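Local coordinates for protein UL37 (PDB 4K70) that serves, in its full-length form, as an inner tegument protein of pseudorabies virus thought to control viral trafficking, and is represented here by its N-terminal half, at residues A76-R81 and A116-D121; L112-S115 and P120-M123; V198-N203 and A212-T217; A311-T316 and L358-R363; L352-V357 and T374-G379. All coordinates share one frame; numbering follows the deposited sequence.

Contact 1: residues A76-R81 and A116-D121; sequences ALWRLR and AEFGPD. With NA (sodium ion), chain I.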
# COMPACT_ATOMS: atom_id res chain seq x y z
N ALA A 76 -5.97 -25.66 0.84
CA ALA A 76 -7.24 -25.04 1.22
C ALA A 76 -7.07 -23.55 1.54
O ALA A 76 -7.92 -22.73 1.23
CB ALA A 76 -7.86 -25.76 2.41
N LEU A 77 -5.95 -23.22 2.16
CA LEU A 77 -5.68 -21.84 2.54
C LEU A 77 -5.27 -20.98 1.34
O LEU A 77 -5.42 -19.76 1.37
CB LEU A 77 -4.58 -21.79 3.60
CG LEU A 77 -4.92 -21.73 5.09
CD1 LEU A 77 -6.34 -22.17 5.37
CD2 LEU A 77 -3.92 -22.57 5.88
N TRP A 78 -4.77 -21.63 0.30
CA TRP A 78 -4.13 -20.92 -0.82
C TRP A 78 -5.08 -19.97 -1.55
O TRP A 78 -4.69 -18.88 -1.97
CB TRP A 78 -3.58 -21.92 -1.83
CG TRP A 78 -2.35 -21.46 -2.58
CD1 TRP A 78 -2.25 -20.38 -3.41
CD2 TRP A 78 -1.06 -22.10 -2.58
NE1 TRP A 78 -0.96 -20.30 -3.92
CE2 TRP A 78 -0.22 -21.35 -3.44
CE3 TRP A 78 -0.54 -23.24 -1.96
CZ2 TRP A 78 1.11 -21.70 -3.67
CZ3 TRP A 78 0.79 -23.58 -2.19
CH2 TRP A 78 1.59 -22.82 -3.04
N ARG A 79 -6.31 -20.41 -1.75
CA ARG A 79 -7.27 -19.60 -2.49
C ARG A 79 -8.29 -18.98 -1.56
O ARG A 79 -9.44 -18.77 -1.93
CB ARG A 79 -7.95 -20.42 -3.59
CG ARG A 79 -7.05 -20.77 -4.77
CD ARG A 79 -7.55 -22.01 -5.53
NE ARG A 79 -7.39 -23.23 -4.74
CZ ARG A 79 -6.71 -24.31 -5.14
NH1 ARG A 79 -6.14 -24.33 -6.34
NH2 ARG A 79 -6.62 -25.37 -4.34
N LEU A 80 -7.86 -18.65 -0.35
CA LEU A 80 -8.76 -18.16 0.69
C LEU A 80 -9.16 -16.69 0.49
O LEU A 80 -8.31 -15.83 0.26
CB LEU A 80 -8.12 -18.38 2.06
CG LEU A 80 -9.01 -18.29 3.29
CD1 LEU A 80 -10.05 -19.40 3.24
CD2 LEU A 80 -8.17 -18.38 4.55
N ARG A 81 -10.45 -16.40 0.58
CA ARG A 81 -10.92 -15.02 0.58
C ARG A 81 -11.39 -14.63 1.98
O ARG A 81 -12.46 -15.05 2.43
CB ARG A 81 -12.05 -14.80 -0.43
CG ARG A 81 -12.41 -13.31 -0.59
CD ARG A 81 -13.81 -13.07 -1.10
NE ARG A 81 -13.97 -13.40 -2.51
CZ ARG A 81 -13.54 -12.63 -3.51
NH1 ARG A 81 -12.88 -11.50 -3.26
NH2 ARG A 81 -13.74 -13.02 -4.76
N ALA A 116 3.85 -32.43 6.85
CA ALA A 116 4.24 -31.88 5.55
C ALA A 116 4.37 -30.35 5.60
O ALA A 116 3.80 -29.71 6.48
CB ALA A 116 3.26 -32.30 4.47
N GLU A 117 5.13 -29.79 4.67
CA GLU A 117 5.38 -28.35 4.64
C GLU A 117 4.10 -27.56 4.39
O GLU A 117 4.00 -26.40 4.79
CB GLU A 117 6.49 -27.99 3.63
CG GLU A 117 7.85 -28.56 4.05
CD GLU A 117 9.01 -28.15 3.14
OE1 GLU A 117 9.19 -26.94 2.91
OE2 GLU A 117 9.74 -29.04 2.66
N PHE A 118 3.10 -28.20 3.78
CA PHE A 118 1.77 -27.61 3.66
C PHE A 118 0.70 -28.36 4.46
O PHE A 118 -0.51 -28.24 4.19
CB PHE A 118 1.37 -27.45 2.20
CG PHE A 118 2.16 -26.40 1.48
CD1 PHE A 118 1.82 -25.06 1.60
CD2 PHE A 118 3.27 -26.74 0.72
CE1 PHE A 118 2.57 -24.07 0.95
CE2 PHE A 118 4.01 -25.77 0.07
CZ PHE A 118 3.66 -24.43 0.18
N GLY A 119 1.16 -29.09 5.47
CA GLY A 119 0.31 -29.86 6.36
C GLY A 119 -0.28 -29.01 7.47
O GLY A 119 -0.02 -27.81 7.56
N PRO A 120 -1.10 -29.64 8.33
CA PRO A 120 -1.83 -28.96 9.40
C PRO A 120 -0.92 -28.42 10.49
O PRO A 120 -1.16 -27.31 10.95
CB PRO A 120 -2.75 -30.07 9.96
CG PRO A 120 -2.14 -31.37 9.49
CD PRO A 120 -1.53 -31.04 8.16
N ASP A 121 0.10 -29.18 10.89
CA ASP A 121 1.04 -28.71 11.90
C ASP A 121 1.77 -27.46 11.42
O ASP A 121 1.92 -26.49 12.16
CB ASP A 121 2.11 -29.78 12.19
CG ASP A 121 1.53 -31.08 12.74
OD1 ASP A 121 0.34 -31.11 13.14
OD2 ASP A 121 2.29 -32.09 12.77
NA NA I . -2.30 -30.11 13.27
O HOH W 1 -4.06 -31.86 13.99

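Contact 2: residues L112-S115 and P120-M123; sequences LRTS and PDAM. With NA (sodium ion), chain I.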
# COMPACT_ATOMS: atom_id res chain seq x y z
N LEU A 112 -0.38 -41.59 7.22
CA LEU A 112 0.24 -40.46 6.54
C LEU A 112 0.76 -39.47 7.57
O LEU A 112 0.52 -39.62 8.76
CB LEU A 112 -0.75 -39.77 5.61
CG LEU A 112 -1.29 -40.50 4.38
CD1 LEU A 112 -2.42 -39.71 3.74
CD2 LEU A 112 -0.20 -40.76 3.36
N ARG A 113 1.45 -38.44 7.10
CA ARG A 113 2.09 -37.49 8.01
C ARG A 113 1.19 -36.31 8.35
O ARG A 113 0.35 -35.91 7.55
CB ARG A 113 3.38 -36.96 7.37
CG ARG A 113 4.37 -38.05 6.95
CD ARG A 113 5.50 -37.44 6.12
NE ARG A 113 5.04 -36.93 4.83
CZ ARG A 113 5.60 -35.92 4.17
NH1 ARG A 113 6.64 -35.28 4.69
NH2 ARG A 113 5.10 -35.55 3.00
N THR A 114 1.39 -35.74 9.54
CA THR A 114 0.79 -34.46 9.86
C THR A 114 1.80 -33.34 9.60
O THR A 114 1.48 -32.15 9.73
CB THR A 114 0.36 -34.39 11.33
OG1 THR A 114 1.52 -34.45 12.17
CG2 THR A 114 -0.59 -35.54 11.65
N SER A 115 3.01 -33.72 9.21
CA SER A 115 4.14 -32.81 9.26
C SER A 115 4.64 -32.28 7.91
O SER A 115 5.74 -31.74 7.84
CB SER A 115 5.31 -33.51 9.96
OG SER A 115 5.80 -34.53 9.10
N PRO A 120 -1.10 -29.64 8.33
CA PRO A 120 -1.83 -28.96 9.40
C PRO A 120 -0.92 -28.42 10.49
O PRO A 120 -1.16 -27.31 10.95
CB PRO A 120 -2.75 -30.07 9.96
CG PRO A 120 -2.14 -31.37 9.49
CD PRO A 120 -1.53 -31.04 8.16
N ASP A 121 0.10 -29.18 10.89
CA ASP A 121 1.04 -28.71 11.90
C ASP A 121 1.77 -27.46 11.42
O ASP A 121 1.92 -26.49 12.16
CB ASP A 121 2.11 -29.78 12.19
CG ASP A 121 1.53 -31.08 12.74
OD1 ASP A 121 0.34 -31.11 13.14
OD2 ASP A 121 2.29 -32.09 12.77
N ALA A 122 2.23 -27.50 10.18
CA ALA A 122 2.98 -26.40 9.59
C ALA A 122 2.09 -25.18 9.39
O ALA A 122 2.43 -24.05 9.78
CB ALA A 122 3.58 -26.83 8.27
N MET A 123 0.92 -25.40 8.80
CA MET A 123 0.02 -24.28 8.54
C MET A 123 -0.49 -23.63 9.83
O MET A 123 -0.58 -22.42 9.92
CB MET A 123 -1.11 -24.71 7.61
CG MET A 123 -0.63 -24.98 6.18
SD MET A 123 0.13 -23.55 5.30
CE MET A 123 1.86 -23.73 5.76
NA NA I . -2.30 -30.11 13.27
O HOH W 1 -4.06 -31.86 13.99

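Contact 3: residues V198-N203 and A212-T217; sequences VRQMQN and ALFALT. With NA (sodium ion), chain T.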
# COMPACT_ATOMS: atom_id res chain seq x y z
N VAL A 198 3.61 17.61 10.30
CA VAL A 198 3.65 17.94 11.72
C VAL A 198 5.06 18.31 12.16
O VAL A 198 5.24 19.27 12.90
CB VAL A 198 3.10 16.79 12.60
CG1 VAL A 198 3.20 17.15 14.08
CG2 VAL A 198 1.65 16.49 12.23
N ARG A 199 6.05 17.55 11.71
CA ARG A 199 7.42 17.89 12.07
C ARG A 199 7.82 19.30 11.65
O ARG A 199 8.53 19.98 12.39
CB ARG A 199 8.40 16.85 11.52
CG ARG A 199 8.29 15.56 12.29
CD ARG A 199 9.52 14.69 12.19
NE ARG A 199 9.39 13.56 13.12
CZ ARG A 199 10.20 12.52 13.15
NH1 ARG A 199 11.22 12.44 12.30
NH2 ARG A 199 10.00 11.54 14.03
N GLN A 200 7.35 19.75 10.49
CA GLN A 200 7.64 21.11 10.02
C GLN A 200 6.86 22.15 10.83
O GLN A 200 7.40 23.20 11.17
CB GLN A 200 7.29 21.26 8.54
CG GLN A 200 8.12 20.38 7.61
CD GLN A 200 9.61 20.68 7.70
OE1 GLN A 200 10.23 20.45 8.73
NE2 GLN A 200 10.17 21.21 6.63
N MET A 201 5.60 21.86 11.11
CA MET A 201 4.80 22.76 11.93
C MET A 201 5.43 22.99 13.30
O MET A 201 5.34 24.07 13.88
CB MET A 201 3.38 22.22 12.09
CG MET A 201 2.49 23.08 12.98
SD MET A 201 0.81 22.43 13.11
CE MET A 201 1.06 20.92 14.06
N GLN A 202 6.09 21.96 13.82
CA GLN A 202 6.67 22.00 15.16
C GLN A 202 8.17 22.29 15.13
O GLN A 202 8.85 22.18 16.15
CB GLN A 202 6.37 20.69 15.89
CG GLN A 202 4.88 20.46 16.01
CD GLN A 202 4.49 19.16 16.72
OE1 GLN A 202 5.28 18.22 16.83
NE2 GLN A 202 3.25 19.11 17.17
N ASN A 203 8.66 22.67 13.96
CA ASN A 203 10.08 22.94 13.78
C ASN A 203 10.42 24.38 14.16
O ASN A 203 10.17 25.32 13.39
CB ASN A 203 10.49 22.63 12.34
CG ASN A 203 11.98 22.75 12.12
OD1 ASN A 203 12.70 23.31 12.95
ND2 ASN A 203 12.46 22.23 10.99
N ALA A 212 2.86 28.28 10.23
CA ALA A 212 1.42 28.51 10.10
C ALA A 212 0.83 27.89 8.82
O ALA A 212 -0.26 27.31 8.86
CB ALA A 212 1.12 30.01 10.14
N LEU A 213 1.55 27.99 7.71
CA LEU A 213 1.05 27.48 6.43
C LEU A 213 1.02 25.95 6.46
O LEU A 213 0.06 25.33 6.01
CB LEU A 213 1.90 28.01 5.26
CG LEU A 213 1.72 29.50 4.98
CD1 LEU A 213 2.74 30.08 3.95
CD2 LEU A 213 0.27 29.77 4.53
N PHE A 214 2.07 25.34 7.02
CA PHE A 214 2.09 23.89 7.20
C PHE A 214 0.89 23.40 8.02
O PHE A 214 0.28 22.40 7.67
CB PHE A 214 3.41 23.42 7.84
CG PHE A 214 4.48 23.08 6.84
CD1 PHE A 214 4.36 21.95 6.05
CD2 PHE A 214 5.59 23.90 6.69
CE1 PHE A 214 5.34 21.63 5.12
CE2 PHE A 214 6.58 23.59 5.76
CZ PHE A 214 6.45 22.45 4.98
N ALA A 215 0.56 24.12 9.09
CA ALA A 215 -0.61 23.77 9.90
C ALA A 215 -1.88 23.75 9.06
O ALA A 215 -2.71 22.86 9.22
CB ALA A 215 -0.78 24.75 11.06
N LEU A 216 -2.00 24.72 8.16
CA LEU A 216 -3.15 24.77 7.27
C LEU A 216 -3.17 23.58 6.32
O LEU A 216 -4.24 23.01 6.08
CB LEU A 216 -3.20 26.08 6.49
CG LEU A 216 -3.45 27.31 7.36
CD1 LEU A 216 -3.62 28.57 6.49
CD2 LEU A 216 -4.66 27.07 8.24
N THR A 217 -2.02 23.20 5.78
CA THR A 217 -2.00 22.01 4.93
C THR A 217 -2.48 20.77 5.70
O THR A 217 -3.16 19.90 5.15
CB THR A 217 -0.61 21.73 4.29
OG1 THR A 217 0.32 21.27 5.29
CG2 THR A 217 -0.06 22.98 3.57
NA NA T . 10.74 23.32 6.15
O HOH W 2 13.00 23.61 5.19

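Contact 4: residues A311-T316 and L358-R363; sequences ADLDHT and LDRAPR. With NA (sodium ion), chain J.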
# COMPACT_ATOMS: atom_id res chain seq x y z
N ALA A 311 2.77 29.76 -7.15
CA ALA A 311 1.95 29.68 -8.36
C ALA A 311 1.84 31.01 -9.15
O ALA A 311 1.39 31.02 -10.28
CB ALA A 311 0.54 29.15 -8.01
N ASP A 312 2.25 32.12 -8.55
CA ASP A 312 2.13 33.41 -9.21
C ASP A 312 3.35 33.67 -10.10
O ASP A 312 4.17 34.53 -9.80
CB ASP A 312 2.00 34.52 -8.18
CG ASP A 312 1.42 35.81 -8.77
OD1 ASP A 312 1.23 35.86 -10.00
OD2 ASP A 312 1.19 36.76 -8.01
N LEU A 313 3.44 32.93 -11.19
CA LEU A 313 4.68 32.81 -11.95
C LEU A 313 5.06 34.08 -12.70
O LEU A 313 6.22 34.27 -13.08
CB LEU A 313 4.57 31.63 -12.92
CG LEU A 313 4.44 30.26 -12.23
CD1 LEU A 313 4.21 29.17 -13.26
CD2 LEU A 313 5.69 29.97 -11.43
N ASP A 314 4.08 34.96 -12.90
CA ASP A 314 4.37 36.21 -13.59
C ASP A 314 5.17 37.15 -12.70
O ASP A 314 5.88 38.01 -13.19
CB ASP A 314 3.07 36.90 -14.04
CG ASP A 314 2.43 36.18 -15.20
OD1 ASP A 314 3.18 35.67 -16.06
OD2 ASP A 314 1.18 36.12 -15.26
N HIS A 315 5.03 36.98 -11.39
CA HIS A 315 5.59 37.94 -10.45
C HIS A 315 6.77 37.36 -9.68
O HIS A 315 7.73 38.07 -9.37
CB HIS A 315 4.53 38.39 -9.44
CG HIS A 315 3.47 39.26 -10.04
ND1 HIS A 315 2.37 38.76 -10.69
CD2 HIS A 315 3.35 40.61 -10.09
CE1 HIS A 315 1.62 39.75 -11.12
NE2 HIS A 315 2.19 40.89 -10.77
N THR A 316 6.69 36.06 -9.41
CA THR A 316 7.58 35.42 -8.45
C THR A 316 8.08 34.07 -8.95
O THR A 316 7.31 33.27 -9.48
CB THR A 316 6.84 35.23 -7.12
OG1 THR A 316 6.65 36.51 -6.51
CG2 THR A 316 7.60 34.31 -6.16
N LEU A 358 2.29 23.84 -15.92
CA LEU A 358 2.00 23.22 -17.21
C LEU A 358 1.13 24.14 -18.08
O LEU A 358 1.15 24.06 -19.31
CB LEU A 358 1.34 21.85 -17.06
CG LEU A 358 2.28 20.74 -16.55
CD1 LEU A 358 1.55 19.38 -16.50
CD2 LEU A 358 3.52 20.68 -17.41
N ASP A 359 0.37 25.03 -17.44
CA ASP A 359 -0.42 25.99 -18.20
C ASP A 359 0.47 26.98 -18.95
O ASP A 359 -0.02 27.76 -19.76
CB ASP A 359 -1.41 26.73 -17.29
CG ASP A 359 -2.71 25.94 -17.05
OD1 ASP A 359 -2.98 24.97 -17.80
OD2 ASP A 359 -3.46 26.29 -16.11
N ARG A 360 1.78 26.95 -18.71
CA ARG A 360 2.68 27.87 -19.39
C ARG A 360 3.54 27.20 -20.43
O ARG A 360 4.24 27.87 -21.19
CB ARG A 360 3.56 28.61 -18.39
CG ARG A 360 2.77 29.54 -17.55
CD ARG A 360 3.60 30.27 -16.53
NE ARG A 360 2.72 31.12 -15.74
CZ ARG A 360 2.65 32.44 -15.87
NH1 ARG A 360 3.44 33.06 -16.74
NH2 ARG A 360 1.79 33.13 -15.12
N ALA A 361 3.48 25.87 -20.48
CA ALA A 361 4.22 25.10 -21.46
C ALA A 361 3.72 25.43 -22.87
O ALA A 361 2.57 25.82 -23.03
CB ALA A 361 4.06 23.60 -21.17
N PRO A 362 4.57 25.24 -23.90
CA PRO A 362 5.93 24.69 -23.87
C PRO A 362 7.02 25.64 -23.37
O PRO A 362 8.06 25.15 -22.96
CB PRO A 362 6.20 24.36 -25.35
CG PRO A 362 5.35 25.34 -26.10
CD PRO A 362 4.09 25.44 -25.28
N ARG A 363 6.81 26.95 -23.39
CA ARG A 363 7.91 27.86 -23.07
C ARG A 363 8.08 28.07 -21.57
O ARG A 363 7.51 28.99 -20.98
CB ARG A 363 7.81 29.18 -23.83
CG ARG A 363 7.77 29.02 -25.34
CD ARG A 363 7.64 30.37 -26.06
NE ARG A 363 8.83 31.18 -25.88
CZ ARG A 363 9.86 31.16 -26.71
NH1 ARG A 363 9.82 30.38 -27.79
NH2 ARG A 363 10.92 31.92 -26.48
NA NA J . 10.18 38.04 -10.09

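Contact 5: residues L352-V357 and T374-G379; sequences LLERAV and TAVVGG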
# COMPACT_ATOMS: atom_id res chain seq x y z
N LEU A 352 -1.79 21.91 -7.44
CA LEU A 352 -1.88 23.31 -7.83
C LEU A 352 -0.68 23.79 -8.66
O LEU A 352 -0.84 24.53 -9.61
CB LEU A 352 -2.06 24.20 -6.60
CG LEU A 352 -3.38 24.08 -5.83
CD1 LEU A 352 -3.27 24.90 -4.55
CD2 LEU A 352 -4.57 24.57 -6.69
N LEU A 353 0.53 23.36 -8.29
CA LEU A 353 1.73 23.84 -8.98
C LEU A 353 1.91 23.17 -10.34
O LEU A 353 2.39 23.79 -11.28
CB LEU A 353 2.95 23.67 -8.08
CG LEU A 353 2.89 24.62 -6.88
CD1 LEU A 353 4.03 24.31 -5.93
CD2 LEU A 353 2.94 26.08 -7.35
N GLU A 354 1.52 21.90 -10.45
CA GLU A 354 1.47 21.22 -11.74
C GLU A 354 0.60 21.99 -12.73
O GLU A 354 1.05 22.36 -13.83
CB GLU A 354 0.93 19.80 -11.57
CG GLU A 354 0.73 19.06 -12.88
CD GLU A 354 0.32 17.60 -12.67
OE1 GLU A 354 0.68 17.00 -11.63
OE2 GLU A 354 -0.36 17.05 -13.57
N ARG A 355 -0.64 22.24 -12.35
CA ARG A 355 -1.55 23.06 -13.17
C ARG A 355 -0.93 24.41 -13.56
O ARG A 355 -0.92 24.78 -14.73
CB ARG A 355 -2.86 23.26 -12.40
CG ARG A 355 -4.04 23.72 -13.24
CD ARG A 355 -5.33 23.03 -12.78
NE ARG A 355 -5.39 22.86 -11.32
CZ ARG A 355 -5.58 21.70 -10.69
NH1 ARG A 355 -5.74 20.56 -11.37
NH2 ARG A 355 -5.62 21.68 -9.36
N ALA A 356 -0.40 25.13 -12.58
CA ALA A 356 0.13 26.47 -12.83
C ALA A 356 1.31 26.47 -13.80
O ALA A 356 1.41 27.32 -14.68
CB ALA A 356 0.54 27.11 -11.52
N VAL A 357 2.23 25.52 -13.63
CA VAL A 357 3.40 25.48 -14.49
C VAL A 357 3.06 24.93 -15.86
O VAL A 357 3.48 25.49 -16.87
CB VAL A 357 4.54 24.62 -13.87
CG1 VAL A 357 5.61 24.36 -14.90
CG2 VAL A 357 5.11 25.30 -12.65
N THR A 374 9.01 18.86 -10.01
CA THR A 374 8.75 18.45 -8.64
C THR A 374 7.26 18.20 -8.40
O THR A 374 6.88 17.23 -7.73
CB THR A 374 9.28 19.51 -7.65
OG1 THR A 374 10.67 19.74 -7.89
CG2 THR A 374 9.09 19.03 -6.19
N ALA A 375 6.42 19.05 -8.98
CA ALA A 375 4.98 18.94 -8.75
C ALA A 375 4.38 17.77 -9.53
O ALA A 375 3.51 17.06 -9.01
CB ALA A 375 4.27 20.25 -9.11
N VAL A 376 4.84 17.55 -10.75
CA VAL A 376 4.35 16.40 -11.52
C VAL A 376 4.75 15.05 -10.88
O VAL A 376 3.91 14.17 -10.67
CB VAL A 376 4.86 16.44 -12.97
CG1 VAL A 376 4.55 15.13 -13.66
CG2 VAL A 376 4.25 17.61 -13.73
N VAL A 377 6.03 14.88 -10.58
CA VAL A 377 6.47 13.65 -9.93
C VAL A 377 5.80 13.49 -8.56
O VAL A 377 5.39 12.40 -8.16
CB VAL A 377 7.99 13.63 -9.80
CG1 VAL A 377 8.44 12.47 -8.89
CG2 VAL A 377 8.63 13.51 -11.18
N GLY A 378 5.67 14.61 -7.85
CA GLY A 378 5.09 14.62 -6.52
C GLY A 378 3.64 14.14 -6.51
O GLY A 378 3.24 13.39 -5.62
N GLY A 379 2.86 14.59 -7.49
CA GLY A 379 1.46 14.21 -7.57
C GLY A 379 1.35 12.72 -7.80
O GLY A 379 0.46 12.04 -7.28
O HOH W 3 1.16 14.43 -11.02

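Contact 1: residues A76-R81 and A116-D121
Trp78 and Phe118 meet at the point where helix 63-78 ends and the turn leading into helix 120-137 comes alongside, joining two parts of an all-helical bundle. Along 76-81, the carbonyl oxygen of Leu77 receives the amide of Leu80, with Leu80 N to Leu77 O at 3.2 Å, as the helix gives way to loop. Trp78 follows and carries the contact itself. Its CG stands roughly opposite the backbone N (chi1 -150°), a torsion that swings the six-membered ring toward Phe118. The two ring planes are tilted by 33° and their centroids lie 5.4 Å apart, an oblique pairing in which the outer corners of the rings approach most closely. Elsewhere on the indole, NE1 is hydrogen-bonded to Asp173, and the ring pairs edge-to-face with Trp472, so several partners hold the side chain. Arg79 turns elsewhere and makes a cation-pi contact with Phe30.

In the facing segment a type I turn from Ala116 to Gly119 presents Phe118, and Gly119 N bonds to Ala116 O at 2.9 Å. Gly119 is also the N-cap of helix 120-137. A backbone hydrogen bond to Gly74 ties Phe118 further to helix 63-78. Within the aromatic pair, a single tryptophan atom is shared by two phenylalanine carbons: Trp78 CZ3 lies 3.6 Å from Phe118 CE1 and 3.8 Å from Phe118 CZ.

Contact 2: residues L112-S115 and P120-M123
The hydroxyl of Thr114 donates to the carboxylate of Asp121, with Thr114 OG1 only 2.6 Å from Asp121 OD2. It arrives on the syn side of that oxygen, 33° out of the carboxylate plane. With chi1 at 66°, OG1 sits between the threonine's own backbone N and carbonyl carbon, which sets the hydroxyl beside the aspartate. A second, weak bond runs between the same two residues in the other sense, from Asp121 N to Thr114 O at 3.5 Å. The other carboxylate oxygen looks elsewhere: Asp121 OD1 binds a sodium ion at 2.8 Å, a site completed by Asn99 and by a water 2.6 Å from the metal.

Pro120, in the first turn of helix 120-137, lays its ring against the threonine carbonyl, with Pro120 CD 3.6 Å from Thr114 O. Thr114 also touches Thr104 and Leu107 of helix 101-109. Next to it in the loop, Arg113 heads away to salt bridges with Glu70 and Glu450.

Short-range closure of a loop onto a helix start is thus achieved chiefly through one carboxylate, whose two oxygens have different partners, a division that should fix its rotation. Two acceptors, Thr114 O and Asp121 OD2, lie 3.1 Å apart without a bond, a probable repulsion for the hydroxyl and metal to offset; the donated hydrogen bond and the sodium ion would both be expected to favour the anionic form.

Contact 3: residues V198-N203 and A212-T217
Gln200 sets its CB almost exactly over the middle of the Phe214 ring, a CH-pi contact of unusually central placement: Gln200 CB is 3.5 Å from the centroid of the Phe214 ring and only 7° off the ring normal. With CG opposite the carbonyl carbon (chi1 -63°), the next methylene lies along the ring too, Gln200 CG being 3.7 Å from Phe214 CZ; the bend at chi2 turns only the amide end. It is therefore the aliphatic part of a polar residue that covers one face of the aromatic ring.

One position further on, Met201 takes a different route. Its chain is extended through chi1 and chi2, which carries Met201 SD to 3.5 Å from Ala215 CB, and the bend at chi3 turns only the terminal methyl. The same methionine continues onto Leu148, Leu231 and Gln234. At the centre the backbones are near each other, with Met201 CA and Phe214 CA 5.6 Å apart.

Within the second helix, Thr217 OG1 donates to Phe214 O at 2.6 Å, meeting a lone pair in the carbonyl plane. Near the turn, Arg211 bonds through NE to the carbonyl oxygen of Met201, adding a polar tie at the end of helix 191-201.

Two successive helices, 191-201 and 208-223, joined by a short loop, running in roughly opposite directions and packed through buried side chains, make an alpha-alpha hairpin of the kind from which all-helical domains are built.

Contact 4: residues A311-T316 and L358-R363
Arg360 leaves its backbone with CG opposite the carbonyl carbon (chi1 -68°) and then runs fully extended from CG to NE, a course that carries its guanidinium across to Asp314. Asp314 has the same kind of first torsion, and its carboxylate end turns toward the arginine. The result is an end-on, two-nitrogen salt bridge. Arg360 NH1 donates to Asp314 OD1 at 2.7 Å, and Arg360 NH2 donates to Asp314 OD2 at 3.1 Å. Both oxygens lie close to the guanidinium plane, yet the two flat groups are not coplanar: their planes stand 73° apart, so each nitrogen meets its oxygen from above the carboxylate plane.

Leu313 supplies an apolar side to the grip. Its CB sits over one face of the guanidinium, toward the rim, with Leu313 CB 3.4 Å from Arg360 NE, while Leu313 CD1 rests 3.5 Å from Arg360 CD.

In the same loop His315 ND1 bonds to Asp312 OD1 at 3.2 Å, and His315 O binds a sodium ion at 2.5 Å together with Gln292. Asp312 and Asp314 belong to a calcium site seen for this protein, but no calcium is bound there in this structure, where Asp314 has Arg360 as its partner.

The contact links two loops, one between helices 307-311 and 321-329, the other between helices 347-358 and 366-385. Leu313 packs on Val357 and Ala311 on Leu353 and Ala356, so helix 347-358 borders the first loop as well as leading into the second.

Contact 5: residues L352-V357 and T374-G379
Ala375 meets helix 347-358 at its closest backbone approach, its CA only 5.1 Å from the CA of Glu354. Here the methyl group rests against the step from Leu353 to Glu354, with Ala375 CB 3.5 Å from Glu354 N and 3.8 Å from Leu353 CB. So small a residue lets the helices come together: the axes of segments 352-357 and 374-379 pass 8.2 Å apart and cross at -138°. Helices 347-358 and 366-385 are consecutive and roughly antiparallel, an alpha-alpha hairpin. Leu353 also touches Phe345 and Val307.

Val376 follows and takes the contact outward along the glutamate. The chain of Glu354, with CG opposite its backbone N (chi1 175°) and extended beyond that, passes the valine at about a right angle, bringing Glu354 CG to 3.9 Å from Val376 CG2. Its carboxylate oxygen ends near the valine backbone. There a water donates to both helices at once, to Glu354 OE1 at 2.7 Å and to Val376 O at 2.8 Å.

The interface shows how a charged side chain can serve two purposes in a helix pair. The aliphatic part of Glu354 packs, CB on the methyl of Ala375 and CG on Val376, while its two oxygens have separate partners, the bridging water for OE1 and the hydroxyl of Tyr409 for OE2, a division that should limit rotation of the carboxylate.

How the contacts relate
Following the chain from the N terminus, contact 1 closes a long loop, bringing the end of helix 63-78 to the start of helix 120-137. Contact 2 is a much shorter closure that ends on the same stretch, and the two share Pro120, Asp121 and a sodium ion. Contact 3 comes later in series, joining consecutive helices on the opposite side of the chain's centre, about 48 Å from contact 1 between centres. Contacts 4 and 5 then cross, since their segments alternate in sequence. They touch directly through Leu313, Ala311, Leu353 and Ala356, tying helix 347-358 both to helix 366-385 and to the loop after helix 307-311.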